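Local coordinates for dihydrodipicolinate synthase (Rhodopseudomonas palustris, PDB 3DZ1), which probably catalyses the synthesis of 4-hydroxy-tetrahydrodipicolinate, a step of lysine biosynthesis, as a TIM-barrel lyase, at residues 140-145 with 256-261; 220-225 with 249-254. All coordinates share one frame; numbering follows the deposited sequence.

Interaction 1 of 2, residues 140-145 with 256-261; sequences QDYPLT and HQQGVG
At the C-terminal end of strand 137-141 of the TIM barrel, where the chain turns into the short helix 143-146, three side chains meet the loop that joins helix 238-255 to helix 260-271. Y142 occupies the N-cap position of the short helix, and its carbonyl O accepts a bond from T145 N one turn on. With CG anti to the backbone N (chi1 -168°), the phenol reaches out toward the loop, and T145 CB lies 4.0 Å above the plane of the Y142 ring, toward its rim. Y142 and Q258 then approach tip to tip, Y142 OH standing 3.8 Å from Q258 NE2, with ring and amide planes 70° apart. The Q258 chain bends at chi2 (-62°), and its amide crosses the T145 side chain obliquely. The methyl T145 CG2 sits the same 3.7 Å from Q258 OE1 and from Q258 NE2, so it touches both ends of the amide. L144 reaches out beside this pair, its CD2 4.3 Å from Q258 NE2. H256, just past the end of helix 238-255, brings CE1 of its imidazole to 4.5 Å from both Y142 OH and L144 CD2, an oblique approach. L144 also packs on W173 of the second subunit, so the contact lies beside a subunit interface. The side chain of Y142 is about 10 Å from that of M217, a predicted pyruvate-binding residue. With no hydrogen bond between the segments, polar tips and methyl groups meet mainly by van der Waals contact, consistent with a light association near the surface.

Interaction 2 of 2, residues 220-225 with 249-254; sequences YCFPDM and LPLIRY
From its CB, directed at helix 238-255, Y220 carries its ring across the helix surface, CG being anti to the backbone N (chi1 -177°). CD1 comes first, 3.9 Å from I252 CG1. Further out, CE1 and CZ of Y220 share that same methylene, and I252 CG1 stands 3.7 Å from the ring centroid, 19° off the normal: a CH-pi contact over one face. On the opposite face lies the backbone N of F222, 3.5 Å above the plane of the Y220 ring. This is the turn leading out of the eighth barrel strand, 215-218, into helix 223-234, with F222 at the N-cap position, and helix 238-255 packs against it. L251 CG meets the edge of the Y220 ring. At the tip, Y220 OH rests 3.5 Å from L251 CD2 and is hydrogen-bonded to H248 ND1, one turn earlier in the helix. An alanine here would take away the ring face that I252 packs on and the hydroxyl bonded to H248, and would probably leave the turn less firmly seated on the helix. L251 CD2 also reaches C221 SG, 3.9 Å away, and the edge of the F222 ring, where F222 CE2 is 3.8 Å off.

How the interactions relate
From the N terminus, the chain passes through the first four strands of the barrel before reaching the fifth, 137-141, whose C-terminal end opens interaction 1. Three more strands follow, ending with 215-218, and the turn after this last one opens interaction 2. That smaller loop closes first, when helix 238-255 returns against 220-225 after helix 223-234. Only then, one residue beyond 249-254, does 256-261 close the much longer loop of interaction 1, so the two are nested, not crossed. Helix 238-255 is thus tied to the eighth strand's exit, and the segment following it to the fifth strand's exit. Both contacts also border the second subunit.

Interaction 1 of 2, residues 140-145 with 256-261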
loop_
_atom_site.group_PDB
_atom_site.type_symbol
_atom_site.label_atom_id
_atom_site.label_comp_id
_atom_site.label_asym_id
_atom_site.label_seq_id
_atom_site.Cartn_x
_atom_site.Cartn_y
_atom_site.Cartn_z
ATOM N N GLN A 140 10.619 14.636 -9.531
ATOM C CA GLN A 140 11.241 13.516 -8.828
ATOM C C GLN A 140 10.455 12.224 -9.045
ATOM O O GLN A 140 9.274 12.136 -8.705
ATOM C CB GLN A 140 11.358 13.800 -7.326
ATOM C CG GLN A 140 11.845 12.595 -6.533
ATOM C CD GLN A 140 12.127 12.915 -5.081
ATOM O OE1 GLN A 140 11.429 13.718 -4.465
ATOM N NE2 GLN A 140 13.145 12.274 -4.520
ATOM N N ASP A 141 11.131 11.230 -9.614
ATOM C CA ASP A 141 10.552 9.921 -9.918
ATOM C C ASP A 141 11.283 8.881 -9.065
ATOM O O ASP A 141 12.334 8.374 -9.451
ATOM C CB ASP A 141 10.744 9.632 -11.411
ATOM C CG ASP A 141 10.213 8.275 -11.825
ATOM O OD1 ASP A 141 9.436 7.662 -11.057
ATOM O OD2 ASP A 141 10.569 7.828 -12.934
ATOM N N TYR A 142 10.708 8.561 -7.911
ATOM C CA TYR A 142 11.326 7.634 -6.966
ATOM C C TYR A 142 10.278 6.694 -6.369
ATOM O O TYR A 142 9.911 6.815 -5.199
ATOM C CB TYR A 142 11.992 8.470 -5.868
ATOM C CG TYR A 142 12.923 7.751 -4.920
ATOM C CD1 TYR A 142 13.465 6.504 -5.230
ATOM C CD2 TYR A 142 13.319 8.363 -3.731
ATOM C CE1 TYR A 142 14.383 5.888 -4.376
ATOM C CE2 TYR A 142 14.234 7.759 -2.876
ATOM C CZ TYR A 142 14.761 6.525 -3.202
ATOM O OH TYR A 142 15.673 5.943 -2.354
ATOM N N PRO A 143 9.797 5.730 -7.168
ATOM C CA PRO A 143 8.786 4.748 -6.762
ATOM C C PRO A 143 9.106 4.005 -5.465
ATOM O O PRO A 143 8.222 3.773 -4.641
ATOM C CB PRO A 143 8.736 3.793 -7.953
ATOM C CG PRO A 143 9.093 4.663 -9.110
ATOM C CD PRO A 143 10.225 5.494 -8.560
ATOM N N LEU A 144 10.366 3.623 -5.298
ATOM C CA LEU A 144 10.779 2.883 -4.112
ATOM C C LEU A 144 10.271 3.481 -2.802
ATOM O O LEU A 144 9.826 2.757 -1.916
ATOM C CB LEU A 144 12.306 2.781 -4.051
ATOM C CG LEU A 144 12.810 1.973 -2.852
ATOM C CD1 LEU A 144 12.418 0.521 -3.039
ATOM C CD2 LEU A 144 14.319 2.106 -2.714
ATOM N N THR A 145 10.334 4.800 -2.674
ATOM C CA THR A 145 9.904 5.448 -1.443
ATOM C C THR A 145 8.588 6.205 -1.555
ATOM O O THR A 145 7.890 6.404 -0.555
ATOM C CB THR A 145 10.976 6.441 -0.945
ATOM O OG1 THR A 145 11.095 7.517 -1.881
ATOM C CG2 THR A 145 12.325 5.747 -0.807
ATOM N N HIS A 256 22.776 2.823 1.014
ATOM C CA HIS A 256 21.495 2.699 0.325
ATOM C C HIS A 256 20.519 1.819 1.103
ATOM O O HIS A 256 19.937 0.887 0.556
ATOM C CB HIS A 256 21.721 2.114 -1.074
ATOM C CG HIS A 256 20.483 2.038 -1.914
ATOM N ND1 HIS A 256 19.769 3.155 -2.292
ATOM C CD2 HIS A 256 19.841 0.979 -2.462
ATOM C CE1 HIS A 256 18.742 2.787 -3.037
ATOM N NE2 HIS A 256 18.761 1.473 -3.156
ATOM N N GLN A 257 20.363 2.100 2.388
ATOM C CA GLN A 257 19.434 1.353 3.225
ATOM C C GLN A 257 18.466 2.357 3.829
ATOM O O GLN A 257 18.885 3.381 4.360
ATOM C CB GLN A 257 20.176 0.621 4.348
ATOM C CG GLN A 257 20.900 -0.632 3.916
ATOM C CD GLN A 257 21.608 -1.308 5.075
ATOM O OE1 GLN A 257 22.618 -0.811 5.577
ATOM N NE2 GLN A 257 21.072 -2.440 5.515
ATOM N N GLN A 258 17.172 2.072 3.745
ATOM C CA GLN A 258 16.167 2.973 4.296
ATOM C C GLN A 258 16.364 3.190 5.792
ATOM O O GLN A 258 16.542 2.237 6.547
ATOM C CB GLN A 258 14.767 2.418 4.029
ATOM C CG GLN A 258 14.380 2.432 2.559
ATOM C CD GLN A 258 14.347 3.838 1.985
ATOM O OE1 GLN A 258 13.591 4.692 2.451
ATOM N NE2 GLN A 258 15.169 4.084 0.970
ATOM N N GLY A 259 16.337 4.452 6.215
ATOM C CA GLY A 259 16.512 4.771 7.622
ATOM C C GLY A 259 17.969 4.830 8.044
ATOM O O GLY A 259 18.451 5.866 8.519
ATOM N N VAL A 260 18.673 3.717 7.869
ATOM C CA VAL A 260 20.083 3.627 8.227
ATOM C C VAL A 260 20.928 4.532 7.331
ATOM O O VAL A 260 21.974 5.032 7.746
ATOM C CB VAL A 260 20.596 2.175 8.081
ATOM C CG1 VAL A 260 22.056 2.092 8.499
ATOM C CG2 VAL A 260 19.746 1.235 8.915
ATOM N N GLY A 261 20.455 4.739 6.106
ATOM C CA GLY A 261 21.161 5.561 5.141
ATOM C C GLY A 261 21.596 6.931 5.625
ATOM O O GLY A 261 22.745 7.325 5.424
#

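Interaction 2 of 2, residues 220-225 with 249-254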
loop_
_atom_site.group_PDB
_atom_site.type_symbol
_atom_site.label_atom_id
_atom_site.label_comp_id
_atom_site.label_asym_id
_atom_site.label_seq_id
_atom_site.Cartn_x
_atom_site.Cartn_y
_atom_site.Cartn_z
ATOM N N TYR A 220 25.268 10.520 -1.659
ATOM C CA TYR A 220 26.408 9.678 -1.285
ATOM C C TYR A 220 27.484 10.500 -0.569
ATOM O O TYR A 220 27.803 11.616 -0.994
ATOM C CB TYR A 220 26.991 9.018 -2.540
ATOM C CG TYR A 220 28.136 8.065 -2.278
ATOM C CD1 TYR A 220 28.023 7.043 -1.331
ATOM C CD2 TYR A 220 29.329 8.173 -2.991
ATOM C CE1 TYR A 220 29.075 6.154 -1.102
ATOM C CE2 TYR A 220 30.383 7.290 -2.772
ATOM C CZ TYR A 220 30.251 6.285 -1.827
ATOM O OH TYR A 220 31.297 5.414 -1.618
ATOM N N CYS A 221 28.042 9.941 0.506
ATOM C CA CYS A 221 29.058 10.632 1.302
ATOM C C CYS A 221 30.384 10.933 0.605
ATOM O O CYS A 221 31.272 11.547 1.197
ATOM C CB CYS A 221 29.312 9.880 2.621
ATOM S SG CYS A 221 29.765 8.145 2.461
ATOM N N PHE A 222 30.528 10.493 -0.643
ATOM C CA PHE A 222 31.729 10.789 -1.414
ATOM C C PHE A 222 31.304 11.385 -2.749
ATOM O O PHE A 222 31.576 10.830 -3.815
ATOM C CB PHE A 222 32.576 9.536 -1.626
ATOM C CG PHE A 222 33.407 9.170 -0.432
ATOM C CD1 PHE A 222 34.637 9.785 -0.213
ATOM C CD2 PHE A 222 32.944 8.244 0.498
ATOM C CE1 PHE A 222 35.395 9.483 0.920
ATOM C CE2 PHE A 222 33.694 7.934 1.633
ATOM C CZ PHE A 222 34.922 8.555 1.845
ATOM N N PRO A 223 30.615 12.536 -2.705
ATOM C CA PRO A 223 30.174 13.165 -3.950
ATOM C C PRO A 223 31.391 13.527 -4.785
ATOM O O PRO A 223 31.319 13.572 -6.013
ATOM C CB PRO A 223 29.398 14.386 -3.464
ATOM C CG PRO A 223 30.115 14.746 -2.196
ATOM C CD PRO A 223 30.326 13.401 -1.547
ATOM N N ASP A 224 32.510 13.776 -4.106
ATOM C CA ASP A 224 33.747 14.121 -4.784
ATOM C C ASP A 224 34.205 12.990 -5.708
ATOM O O ASP A 224 34.729 13.245 -6.798
ATOM C CB ASP A 224 34.840 14.493 -3.755
ATOM C CG ASP A 224 34.994 13.467 -2.631
ATOM O OD1 ASP A 224 33.977 12.947 -2.129
ATOM O OD2 ASP A 224 36.146 13.201 -2.225
HETATM N N MSE A 225 33.983 11.743 -5.298
HETATM C CA MSE A 225 34.384 10.616 -6.127
HETATM C C MSE A 225 33.379 10.328 -7.242
HETATM O O MSE A 225 33.756 9.840 -8.304
HETATM C CB MSE A 225 34.605 9.370 -5.268
HETATM C CG MSE A 225 35.782 9.499 -4.304
HETATM SE SE MSE A 225 37.489 9.885 -5.181
HETATM C CE MSE A 225 37.522 11.800 -4.957
ATOM N N LEU A 249 31.012 0.881 -4.788
ATOM C CA LEU A 249 29.749 0.159 -4.674
ATOM C C LEU A 249 29.467 -0.470 -3.308
ATOM O O LEU A 249 28.329 -0.439 -2.836
ATOM C CB LEU A 249 29.648 -0.900 -5.776
ATOM C CG LEU A 249 28.280 -1.575 -5.902
ATOM C CD1 LEU A 249 27.191 -0.519 -6.080
ATOM C CD2 LEU A 249 28.297 -2.537 -7.084
ATOM N N PRO A 250 30.487 -1.053 -2.655
ATOM C CA PRO A 250 30.222 -1.653 -1.343
ATOM C C PRO A 250 29.653 -0.635 -0.355
ATOM O O PRO A 250 28.711 -0.935 0.376
ATOM C CB PRO A 250 31.594 -2.174 -0.923
ATOM C CG PRO A 250 32.187 -2.589 -2.231
ATOM C CD PRO A 250 31.841 -1.399 -3.121
ATOM N N LEU A 251 30.219 0.570 -0.339
ATOM C CA LEU A 251 29.747 1.615 0.567
ATOM C C LEU A 251 28.479 2.254 0.031
ATOM O O LEU A 251 27.592 2.624 0.795
ATOM C CB LEU A 251 30.828 2.679 0.776
ATOM C CG LEU A 251 30.477 3.816 1.739
ATOM C CD1 LEU A 251 30.139 3.248 3.112
ATOM C CD2 LEU A 251 31.654 4.788 1.826
ATOM N N ILE A 252 28.388 2.398 -1.286
ATOM C CA ILE A 252 27.190 2.963 -1.887
ATOM C C ILE A 252 25.988 2.111 -1.476
ATOM O O ILE A 252 24.951 2.637 -1.063
ATOM C CB ILE A 252 27.290 2.977 -3.434
ATOM C CG1 ILE A 252 28.267 4.069 -3.874
ATOM C CG2 ILE A 252 25.904 3.175 -4.054
ATOM C CD1 ILE A 252 28.588 4.061 -5.360
ATOM N N ARG A 253 26.122 0.792 -1.577
ATOM C CA ARG A 253 25.006 -0.073 -1.216
ATOM C C ARG A 253 24.735 -0.112 0.282
ATOM O O ARG A 253 23.588 -0.275 0.695
ATOM C CB ARG A 253 25.204 -1.495 -1.769
ATOM C CG ARG A 253 26.380 -2.245 -1.224
ATOM C CD ARG A 253 26.060 -2.964 0.086
ATOM N NE ARG A 253 27.303 -3.192 0.803
ATOM C CZ ARG A 253 27.714 -4.363 1.275
ATOM N NH1 ARG A 253 26.975 -5.451 1.119
ATOM N NH2 ARG A 253 28.885 -4.436 1.890
ATOM N N TYR A 254 25.770 0.051 1.100
ATOM C CA TYR A 254 25.564 0.038 2.550
ATOM C C TYR A 254 24.750 1.270 2.950
ATOM O O TYR A 254 23.848 1.186 3.785
ATOM C CB TYR A 254 26.902 0.043 3.304
ATOM C CG TYR A 254 26.769 -0.380 4.755
ATOM C CD1 TYR A 254 26.971 -1.706 5.137
ATOM C CD2 TYR A 254 26.391 0.537 5.740
ATOM C CE1 TYR A 254 26.799 -2.109 6.467
ATOM C CE2 TYR A 254 26.213 0.145 7.065
ATOM C CZ TYR A 254 26.418 -1.179 7.422
ATOM O OH TYR A 254 26.227 -1.573 8.729
#